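Local atomic coordinates of lactaldehyde dehydrogenase (Methanocaldococcus jannaschii, PDB entry 3PQA), a protein that oxidises lactaldehyde to lactate, with a preference for NAD over NADP, in the biosynthesis of coenzyme F420. Residues B[125-130]-B[458-463]; B[274-279]-B[424-429]; B[394-399]-B[418-423]. One frame throughout, in Å; residues are numbered along the deposited sequence.

Contact 1 lies at the rim of the subunit, about 38 Å between centres from both other contacts. It pairs strand 122-138 with the C-terminal strand 455-463 in the oligomerisation domain of the aldehyde dehydrogenase fold. Contacts 2 and 3 are neighbours, their centres about 8 Å apart. They share the sheet that holds strands 278-284, 396-400 and 418-421, and residues 418-423 run straight on into 424-429. His-396 ND1 meets Ser-425 O at 2.9 Å, probably a hydrogen bond. Along the chain, contact 3 nests inside the loop of contact 2, and contact 2 inside that of contact 1. Strands 418-421 and 455-463 pair between subunits, so contacts 1 and 3 both help build the homotetramer.

Contact 1 of 3, residues B[125-130]-B[458-463]; sequences FTRREP and KTIIIS
Phe-125 to Arg-127 and Lys-458 to Ile-460 pair as antiparallel strands, their axes 4.7 Å apart at closest approach and their N-to-C directions at 146°. Phe-125 and Ile-460 form one hydrogen-bonded pair, and Arg-127 and Lys-458 the next. Thr-126 and Thr-459 form the non-hydrogen-bonded pair between them. On the face that carries Phe-125, the side chain of Ile-460 lies over the ring. Its CB sits over one ring face, offset toward the rim, in a CH-pi contact 4.1 Å from the centroid. Ile-460 CD1 reaches Phe-125 CE2 at 3.7 Å. Ile-462 CD1 comes to the ring edge, 4.1 Å from Phe-125 CE1. Beyond Ile-460 the same face carries a salt-bridge network centred on Glu-129 OE2. Lys-458 NZ meets this oxygen at 2.8 Å on the syn side, 25° out of the carboxylate plane. Arg-127 NE uses the anti lone pair at 2.9 Å, with the oxygen nearly in the guanidinium plane. Arg-127 is extended from CG to NE, while Lys-458 bends at chi3 (-78°), which brings its amine to the carboxylate. Two positive groups thus share one oxygen, which would probably favour the charged form of Glu-129. A water lies within bonding reach of Glu-129 OE1 and Lys-458 NZ. The ammonium also donates to Leu-414 O and Ala-411 O of the second subunit, so its bond to the water is probably partial. Within the chain, strand 114-117 lies next to strand 122-138. Thr-459 to Ile-462 pair in parallel with a strand of the second subunit, so the sheet continues across the interface.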
# COMPACT_ATOMS: atom_id res chain seq x y z
N PHE B 125 11.46 10.19 -1.19
CA PHE B 125 10.04 10.11 -0.93
C PHE B 125 9.22 10.78 -2.03
O PHE B 125 9.76 11.56 -2.82
CB PHE B 125 9.68 10.65 0.47
CG PHE B 125 9.90 12.13 0.63
CD1 PHE B 125 11.17 12.64 0.90
CD2 PHE B 125 8.83 13.01 0.53
CE1 PHE B 125 11.37 14.02 1.05
CE2 PHE B 125 9.02 14.38 0.69
CZ PHE B 125 10.29 14.89 0.95
N THR B 126 7.94 10.47 -2.08
CA THR B 126 7.06 11.02 -3.12
C THR B 126 6.11 12.06 -2.54
O THR B 126 5.87 12.11 -1.34
CB THR B 126 6.24 9.92 -3.81
OG1 THR B 126 5.40 9.24 -2.85
CG2 THR B 126 7.15 8.91 -4.49
N ARG B 127 5.60 12.91 -3.43
CA ARG B 127 4.64 13.95 -3.08
C ARG B 127 3.72 14.05 -4.29
O ARG B 127 4.20 14.06 -5.42
CB ARG B 127 5.38 15.26 -2.83
CG ARG B 127 4.54 16.51 -2.72
CD ARG B 127 5.45 17.71 -2.41
NE ARG B 127 4.74 18.99 -2.49
CZ ARG B 127 4.04 19.52 -1.49
NH1 ARG B 127 3.95 18.88 -0.32
NH2 ARG B 127 3.42 20.68 -1.65
N ARG B 128 2.41 14.08 -4.07
CA ARG B 128 1.45 14.27 -5.15
C ARG B 128 1.17 15.78 -5.25
O ARG B 128 1.03 16.44 -4.23
CB ARG B 128 0.15 13.48 -4.90
CG ARG B 128 0.23 11.94 -4.82
CD ARG B 128 0.86 11.30 -6.04
NE ARG B 128 0.74 9.84 -6.14
CZ ARG B 128 1.60 8.92 -5.68
NH1 ARG B 128 2.68 9.23 -4.96
NH2 ARG B 128 1.36 7.63 -5.94
N GLU B 129 1.15 16.32 -6.46
CA GLU B 129 0.81 17.73 -6.70
C GLU B 129 -0.24 17.84 -7.80
O GLU B 129 -0.35 16.95 -8.62
CB GLU B 129 2.06 18.53 -7.08
CG GLU B 129 3.12 18.54 -5.97
CD GLU B 129 4.29 19.47 -6.24
OE1 GLU B 129 4.46 19.92 -7.39
OE2 GLU B 129 5.06 19.72 -5.28
N PRO B 130 -1.04 18.93 -7.80
CA PRO B 130 -2.09 19.00 -8.85
C PRO B 130 -1.57 18.98 -10.29
O PRO B 130 -0.51 19.53 -10.58
CB PRO B 130 -2.75 20.36 -8.60
CG PRO B 130 -1.80 21.14 -7.74
CD PRO B 130 -1.06 20.12 -6.92
N LYS B 458 5.84 13.80 -7.61
CA LYS B 458 7.13 14.47 -7.51
C LYS B 458 7.97 13.57 -6.62
O LYS B 458 7.52 13.19 -5.53
CB LYS B 458 7.01 15.86 -6.88
CG LYS B 458 8.36 16.53 -6.57
CD LYS B 458 8.20 17.92 -5.95
CE LYS B 458 7.84 18.98 -7.00
NZ LYS B 458 7.56 20.30 -6.32
N THR B 459 9.15 13.21 -7.10
CA THR B 459 10.09 12.41 -6.32
C THR B 459 11.15 13.34 -5.76
O THR B 459 11.79 14.10 -6.52
CB THR B 459 10.74 11.34 -7.19
OG1 THR B 459 9.71 10.59 -7.85
CG2 THR B 459 11.64 10.41 -6.34
N ILE B 460 11.32 13.33 -4.44
CA ILE B 460 12.25 14.24 -3.77
C ILE B 460 13.35 13.37 -3.18
O ILE B 460 13.05 12.36 -2.53
CB ILE B 460 11.53 15.08 -2.67
CG1 ILE B 460 10.41 15.92 -3.30
CG2 ILE B 460 12.53 15.97 -1.93
CD1 ILE B 460 9.46 16.56 -2.30
N ILE B 461 14.59 13.75 -3.42
CA ILE B 461 15.74 12.94 -2.96
C ILE B 461 16.61 13.84 -2.10
O ILE B 461 17.14 14.83 -2.59
CB ILE B 461 16.56 12.39 -4.15
CG1 ILE B 461 15.69 11.54 -5.08
CG2 ILE B 461 17.79 11.62 -3.71
CD1 ILE B 461 15.18 12.32 -6.31
N ILE B 462 16.77 13.49 -0.82
CA ILE B 462 17.67 14.25 0.06
C ILE B 462 18.94 13.44 0.23
O ILE B 462 18.90 12.33 0.78
CB ILE B 462 17.02 14.58 1.43
CG1 ILE B 462 15.66 15.28 1.23
CG2 ILE B 462 18.00 15.39 2.31
CD1 ILE B 462 14.86 15.57 2.51
N SER B 463 20.06 13.94 -0.28
CA SER B 463 21.31 13.18 -0.25
C SER B 463 22.01 13.48 1.06
O SER B 463 22.24 14.65 1.37
CB SER B 463 22.22 13.56 -1.42
OG SER B 463 21.49 13.57 -2.64
O HOH W 1 5.61 22.52 -7.37

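Contact 2 of 3, residues B[274-279]-B[424-429]; sequences VCISVG and SSLFRQ
Two type I beta turns face each other, Val-274 to Ser-277 and Ser-424 to Phe-427, with Ile-276 and Leu-426 nearest at 4.9 Å between CA atoms. Ser-425 OG donates to Ile-276 O at 2.8 Å, tilted 29° from the carbonyl plane. Its hydroxyl lies between the backbone N and the carbonyl carbon (chi1 58°), which turns it toward the other segment. Ile-276 sends its side chain over the second turn. Its CD1 packs closely on Leu-426 O, at 3.1 Å, and goes on to Arg-428 CB at 4.0 Å. Ile-276 CB rests 3.4 Å from Ser-425 O. Leu-426 CD1 touches both Val-274 and Ile-276. This methyl is 3.8 Å from Val-274 CG1, the two side chains crossing at about a right angle, and 4.1 Å from Ile-276 CG1. Ser-424 OG accepts from Leu-426 N at 3.1 Å, an ST turn that helps hold the second segment in shape. Cys-275, an active-site residue by similarity, lies within the first turn, and its CB points away from 424-429. The contact therefore backs the loop that carries the probable catalytic cysteine. Asn-246, at the start of strand 246-250, donates to Cys-275 O and Ser-277 O. Val-278 and Ser-424 pack on Leu-263 of helix 256-268, while Arg-428 lies against helix 145-156.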
# COMPACT_ATOMS: atom_id res chain seq x y z
N VAL B 274 -27.59 3.88 -18.78
CA VAL B 274 -26.41 3.81 -17.90
C VAL B 274 -25.27 3.17 -18.68
O VAL B 274 -25.49 2.23 -19.45
CB VAL B 274 -26.68 3.01 -16.59
CG1 VAL B 274 -25.62 3.33 -15.53
CG2 VAL B 274 -28.08 3.28 -16.04
N CYS B 275 -24.04 3.67 -18.51
CA CYS B 275 -22.93 3.11 -19.28
C CYS B 275 -22.75 1.62 -18.99
O CYS B 275 -22.24 0.91 -19.84
CB CYS B 275 -21.62 3.84 -19.04
SG CYS B 275 -21.14 3.87 -17.36
N ILE B 276 -23.16 1.17 -17.80
CA ILE B 276 -23.05 -0.25 -17.41
C ILE B 276 -24.38 -1.03 -17.43
O ILE B 276 -24.45 -2.16 -16.92
CB ILE B 276 -22.32 -0.42 -16.05
CG1 ILE B 276 -22.92 0.48 -14.97
CG2 ILE B 276 -20.82 -0.16 -16.21
CD1 ILE B 276 -22.28 0.30 -13.59
N SER B 277 -25.41 -0.44 -18.04
CA SER B 277 -26.68 -1.12 -18.31
C SER B 277 -26.48 -2.42 -19.08
O SER B 277 -25.52 -2.56 -19.86
CB SER B 277 -27.62 -0.22 -19.13
OG SER B 277 -28.02 0.92 -18.39
N VAL B 278 -27.36 -3.37 -18.84
CA VAL B 278 -27.33 -4.65 -19.53
C VAL B 278 -27.50 -4.38 -21.03
O VAL B 278 -28.48 -3.75 -21.45
CB VAL B 278 -28.48 -5.56 -19.02
CG1 VAL B 278 -28.66 -6.81 -19.92
CG2 VAL B 278 -28.23 -5.95 -17.55
N GLY B 279 -26.54 -4.86 -21.82
CA GLY B 279 -26.53 -4.69 -23.28
C GLY B 279 -26.97 -5.94 -24.02
O GLY B 279 -27.53 -5.86 -25.13
N SER B 424 -25.92 -8.16 -11.89
CA SER B 424 -25.80 -7.73 -13.29
C SER B 424 -24.61 -6.80 -13.48
O SER B 424 -23.98 -6.37 -12.51
CB SER B 424 -27.08 -7.02 -13.77
OG SER B 424 -27.06 -5.66 -13.36
N SER B 425 -24.34 -6.45 -14.74
CA SER B 425 -23.28 -5.51 -15.09
C SER B 425 -23.47 -4.13 -14.45
O SER B 425 -22.50 -3.38 -14.31
CB SER B 425 -23.17 -5.36 -16.60
OG SER B 425 -24.40 -4.94 -17.16
N LEU B 426 -24.71 -3.81 -14.07
CA LEU B 426 -25.04 -2.48 -13.50
C LEU B 426 -24.37 -2.17 -12.14
O LEU B 426 -24.34 -1.00 -11.70
CB LEU B 426 -26.56 -2.30 -13.43
CG LEU B 426 -27.09 -0.91 -13.08
CD1 LEU B 426 -26.97 0.01 -14.28
CD2 LEU B 426 -28.53 -1.02 -12.66
N PHE B 427 -23.79 -3.17 -11.50
CA PHE B 427 -23.21 -2.96 -10.19
C PHE B 427 -21.99 -2.01 -10.20
O PHE B 427 -21.06 -2.20 -10.97
CB PHE B 427 -22.83 -4.28 -9.52
CG PHE B 427 -22.28 -4.10 -8.15
CD1 PHE B 427 -23.14 -3.89 -7.08
CD2 PHE B 427 -20.90 -4.03 -7.94
CE1 PHE B 427 -22.63 -3.67 -5.80
CE2 PHE B 427 -20.39 -3.81 -6.66
CZ PHE B 427 -21.26 -3.62 -5.59
N ARG B 428 -22.02 -1.00 -9.35
CA ARG B 428 -20.83 -0.20 -9.06
C ARG B 428 -20.87 0.26 -7.61
O ARG B 428 -21.76 1.01 -7.22
CB ARG B 428 -20.73 1.03 -9.98
CG ARG B 428 -19.54 1.92 -9.64
CD ARG B 428 -19.70 3.30 -10.20
NE ARG B 428 -18.51 4.12 -9.93
CZ ARG B 428 -18.27 5.31 -10.45
NH1 ARG B 428 -19.13 5.89 -11.30
NH2 ARG B 428 -17.14 5.94 -10.13
N GLN B 429 -19.91 -0.19 -6.81
CA GLN B 429 -19.78 0.33 -5.44
C GLN B 429 -18.94 1.58 -5.59
O GLN B 429 -17.87 1.53 -6.22
CB GLN B 429 -19.11 -0.69 -4.53
CG GLN B 429 -19.09 -0.29 -3.05
CD GLN B 429 -18.75 -1.46 -2.18
OE1 GLN B 429 -19.54 -2.40 -2.06
NE2 GLN B 429 -17.55 -1.44 -1.60

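Contact 3 of 3, residues B[394-399]-B[418-423]; sequences GLHSAI and GVVIND
Strands 396-400 and 418-421 are the two parallel strands of a beta-alpha-beta unit, joined by helix 404-413. Their axes come within 4.5 Å, with N-to-C directions 22° apart. Backbone bonds run from Gly-418 N to Leu-395 O through to Asn-422 N, which meets Ile-399 O at 2.8 Å. On the face of His-396 and Ala-398, the imidazole lies obliquely against Gly-418 and packs directly on its backbone, with His-396 CD2 3.5 Å from Gly-418 CA. Further along, Ala-398 CB packs on Val-420 CB at 4.1 Å and on Asp-423 O at 3.3 Å. That carbonyl oxygen is buried without a polar partner. On the other face, Ser-397 OG touches Val-419 CG2 at 3.6 Å and bonds weakly to Gly-418 O. Ile-399 and Ile-421 lie side by side, with Ile-399 CG2 3.6 Å from Ile-421 CG1. Ile-399 also packs on Phe-410 and Ile-421 on Ser-407, both of helix 404-413. Strand 418-421 pairs in parallel with a strand of the second subunit. A helix packed across two adjacent parallel strands is characteristic of the beta-alpha-beta crossover in the alpha/beta catalytic domain of aldehyde dehydrogenases.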
# COMPACT_ATOMS: atom_id res chain seq x y z
N GLY B 394 -15.48 -2.70 -23.71
CA GLY B 394 -15.03 -3.54 -22.63
C GLY B 394 -15.21 -2.89 -21.27
O GLY B 394 -14.25 -2.79 -20.49
N LEU B 395 -16.42 -2.43 -21.00
CA LEU B 395 -16.73 -1.81 -19.70
C LEU B 395 -17.06 -2.86 -18.62
O LEU B 395 -16.15 -3.30 -17.91
CB LEU B 395 -17.84 -0.76 -19.85
CG LEU B 395 -18.04 0.14 -18.63
CD1 LEU B 395 -16.71 0.67 -18.09
CD2 LEU B 395 -18.97 1.28 -18.96
N HIS B 396 -18.32 -3.28 -18.50
CA HIS B 396 -18.68 -4.32 -17.52
C HIS B 396 -19.27 -5.57 -18.17
O HIS B 396 -19.90 -5.50 -19.22
CB HIS B 396 -19.66 -3.75 -16.50
CG HIS B 396 -19.02 -3.08 -15.32
ND1 HIS B 396 -19.68 -2.87 -14.13
CD2 HIS B 396 -17.76 -2.59 -15.14
CE1 HIS B 396 -18.87 -2.27 -13.27
NE2 HIS B 396 -17.70 -2.10 -13.86
N SER B 397 -19.06 -6.71 -17.51
CA SER B 397 -19.68 -7.96 -17.88
C SER B 397 -20.18 -8.62 -16.60
O SER B 397 -19.79 -8.22 -15.50
CB SER B 397 -18.67 -8.85 -18.59
OG SER B 397 -17.53 -9.07 -17.77
N ALA B 398 -21.05 -9.61 -16.74
CA ALA B 398 -21.55 -10.31 -15.56
C ALA B 398 -21.77 -11.76 -15.90
O ALA B 398 -22.03 -12.09 -17.07
CB ALA B 398 -22.87 -9.69 -15.04
N ILE B 399 -21.68 -12.59 -14.87
CA ILE B 399 -21.95 -14.02 -14.98
C ILE B 399 -22.72 -14.52 -13.77
O ILE B 399 -22.38 -14.21 -12.62
CB ILE B 399 -20.65 -14.84 -15.17
CG1 ILE B 399 -20.98 -16.33 -15.21
CG2 ILE B 399 -19.62 -14.54 -14.07
CD1 ILE B 399 -19.95 -17.16 -15.85
N GLY B 418 -14.70 -4.46 -15.57
CA GLY B 418 -15.36 -5.03 -14.41
C GLY B 418 -16.06 -6.33 -14.77
O GLY B 418 -16.65 -6.47 -15.84
N VAL B 419 -15.98 -7.29 -13.86
CA VAL B 419 -16.71 -8.55 -13.99
C VAL B 419 -17.51 -8.77 -12.72
O VAL B 419 -16.93 -8.87 -11.62
CB VAL B 419 -15.79 -9.76 -14.18
CG1 VAL B 419 -16.62 -11.06 -14.30
CG2 VAL B 419 -14.89 -9.56 -15.41
N VAL B 420 -18.83 -8.87 -12.88
CA VAL B 420 -19.72 -9.04 -11.72
C VAL B 420 -20.22 -10.49 -11.70
O VAL B 420 -20.72 -10.98 -12.70
CB VAL B 420 -20.91 -8.05 -11.78
CG1 VAL B 420 -21.72 -8.06 -10.48
CG2 VAL B 420 -20.43 -6.63 -12.09
N ILE B 421 -20.08 -11.16 -10.56
CA ILE B 421 -20.53 -12.54 -10.42
C ILE B 421 -21.79 -12.54 -9.54
O ILE B 421 -21.78 -12.03 -8.42
CB ILE B 421 -19.41 -13.44 -9.84
CG1 ILE B 421 -18.27 -13.56 -10.87
CG2 ILE B 421 -19.97 -14.82 -9.44
CD1 ILE B 421 -16.89 -13.88 -10.29
N ASN B 422 -22.87 -13.07 -10.10
CA ASN B 422 -24.17 -13.17 -9.44
C ASN B 422 -24.89 -11.85 -9.13
O ASN B 422 -25.80 -11.79 -8.30
CB ASN B 422 -24.10 -14.14 -8.24
CG ASN B 422 -23.91 -15.58 -8.69
OD1 ASN B 422 -24.40 -15.95 -9.75
ND2 ASN B 422 -23.21 -16.39 -7.89
N ASP B 423 -24.52 -10.80 -9.85
CA ASP B 423 -25.33 -9.58 -9.96
C ASP B 423 -25.10 -9.09 -11.39
O ASP B 423 -24.18 -9.58 -12.06
CB ASP B 423 -24.91 -8.54 -8.91
CG ASP B 423 -25.93 -7.42 -8.72
OD1 ASP B 423 -27.00 -7.42 -9.37
OD2 ASP B 423 -25.64 -6.51 -7.90